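Local coordinates for protein transcriptional regulator, LuxR family (Burkholderia thailandensis, PDB 3MQQ) that probably binds DNA and regulates transcription as a LuxR-family protein, this chain being its PAS domain, a type of domain that commonly senses signals, at residues B[80-83]-B[84-88]. Sequence-based numbering, arbitrary orientation.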
loop_
_atom_site.group_PDB
_atom_site.type_symbol
_atom_site.label_atom_id
_atom_site.label_comp_id
_atom_site.label_asym_id
_atom_site.label_seq_id
_atom_site.Cartn_x
_atom_site.Cartn_y
_atom_site.Cartn_z
HETATM N N MSE B 80 0.127 16.431 4.731
HETATM C CA MSE B 80 -0.442 16.784 3.447
HETATM C C MSE B 80 -1.729 17.572 3.640
HETATM O O MSE B 80 -2.151 17.787 4.771
HETATM C CB MSE B 80 -0.663 15.506 2.610
HETATM C CG MSE B 80 0.654 14.719 2.435
HETATM SE SE MSE B 80 1.940 15.638 1.316
HETATM C CE MSE B 80 1.313 15.026 -0.420
ATOM N N LYS B 81 -2.309 18.005 2.529
ATOM C CA LYS B 81 -3.460 18.904 2.507
ATOM C C LYS B 81 -4.640 18.333 1.707
ATOM O O LYS B 81 -4.549 18.138 0.490
ATOM C CB LYS B 81 -3.037 20.257 1.913
ATOM C CG LYS B 81 -4.100 21.343 2.055
ATOM C CD LYS B 81 -3.569 22.680 1.557
ATOM C CE LYS B 81 -3.482 22.692 0.040
ATOM N NZ LYS B 81 -4.697 22.053 -0.510
ATOM N N ARG B 82 -5.772 18.125 2.380
ATOM C CA ARG B 82 -7.006 17.717 1.693
ATOM C C ARG B 82 -7.589 18.867 0.866
ATOM O O ARG B 82 -7.306 20.034 1.135
ATOM C CB ARG B 82 -8.054 17.201 2.700
ATOM C CG ARG B 82 -7.530 16.179 3.707
ATOM C CD ARG B 82 -8.661 15.616 4.575
ATOM N NE ARG B 82 -8.219 15.031 5.843
ATOM C CZ ARG B 82 -7.842 13.764 5.997
ATOM N NH1 ARG B 82 -7.819 12.934 4.943
ATOM N NH2 ARG B 82 -7.482 13.328 7.191
ATOM N N ALA B 83 -8.368 18.540 -0.164
ATOM C CA ALA B 83 -9.168 19.556 -0.844
ATOM C C ALA B 83 -9.957 20.320 0.223
ATOM O O ALA B 83 -10.583 19.715 1.095
ATOM C CB ALA B 83 -10.108 18.923 -1.879
ATOM N N GLY B 84 -9.887 21.645 0.180
ATOM C CA GLY B 84 -10.561 22.466 1.190
ATOM C C GLY B 84 -9.631 22.903 2.309
ATOM O O GLY B 84 -10.014 23.704 3.168
ATOM N N GLY B 85 -8.408 22.376 2.309
ATOM C CA GLY B 85 -7.354 22.899 3.186
ATOM C C GLY B 85 -6.969 22.148 4.456
ATOM O O GLY B 85 -5.941 22.464 5.059
ATOM N N GLU B 86 -7.754 21.158 4.878
ATOM C CA GLU B 86 -7.417 20.443 6.125
ATOM C C GLU B 86 -6.070 19.744 6.012
ATOM O O GLU B 86 -5.846 18.982 5.074
ATOM C CB GLU B 86 -8.475 19.410 6.539
ATOM C CG GLU B 86 -8.098 18.674 7.832
ATOM C CD GLU B 86 -9.158 17.685 8.328
ATOM O OE1 GLU B 86 -9.530 16.754 7.579
ATOM O OE2 GLU B 86 -9.602 17.835 9.486
ATOM N N LEU B 87 -5.201 20.004 6.983
ATOM C CA LEU B 87 -3.882 19.377 7.033
ATOM C C LEU B 87 -3.963 18.072 7.829
ATOM O O LEU B 87 -4.675 17.983 8.847
ATOM C CB LEU B 87 -2.843 20.362 7.621
ATOM C CG LEU B 87 -2.666 21.675 6.838
ATOM C CD1 LEU B 87 -1.666 22.603 7.518
ATOM C CD2 LEU B 87 -2.256 21.440 5.376
ATOM N N PHE B 88 -3.269 17.049 7.342
ATOM C CA PHE B 88 -3.346 15.726 7.968
ATOM C C PHE B 88 -2.065 14.969 7.729
ATOM O O PHE B 88 -1.305 15.284 6.810
ATOM C CB PHE B 88 -4.536 14.928 7.419
ATOM C CG PHE B 88 -4.330 14.420 6.022
ATOM C CD1 PHE B 88 -4.087 13.059 5.784
ATOM C CD2 PHE B 88 -4.390 15.297 4.931
ATOM C CE1 PHE B 88 -3.913 12.588 4.493
ATOM C CE2 PHE B 88 -4.198 14.824 3.626
ATOM C CZ PHE B 88 -3.964 13.483 3.410
HETATM O O HOH W 1 -10.414 20.102 3.947
#
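On one side of the beta hairpin that joins strands 74-81 and 87-96 of the antiparallel PAS-domain sheet, Arg82, Glu86 and Phe88 meet. Met80, present as selenomethionine, forms a hydrogen-bonded pair with Phe88, Met80 N 2.8 Å from Phe88 O and Phe88 N bonding back to Met80 O. Beyond the non-hydrogen-bonded pair Lys81-Leu87, Arg82 N reaches Glu86 O, and a type II turn from Arg82 to Gly85 closes through Gly85 N and Arg82 O, 2.8 Å apart. A water bridges Ala83 O and Glu86 N. Gly84 and Gly85 have positive phi, where a CB would press against the preceding carbonyl O.

Arg82 extends from CG to NE and lays its guanidinium over one face of the Phe88 ring, the planes 17° apart; CZ sits 3.9 Å from the ring centroid, a cation-pi stack. With chi1 near 73°, Phe88 CG sits between backbone N and carbonyl carbon, turning the ring over the Arg82 side chain; Phe88 CB lies 3.4 Å from Arg82 NH2. Glu86 runs alongside Arg82, whose NE donates a bent hydrogen bond, within a salt bridge, to Glu86 OE1 at 2.8 Å, on the anti side and out of the carboxylate plane. Off the ring centre on the side away from Arg82, Met80 CB packs 3.7 Å from Phe88 CE2.

Arg82 NH1 also makes a salt bridge with Asp112 and a hydrogen bond to Ile34 O, while Phe35 meets Phe88 edge-to-face. With Arg36 a nearby like charge, the two carboxylates probably offset the buried guanidinium's charge, and bonds as well as the aromatic face restrain its rotation.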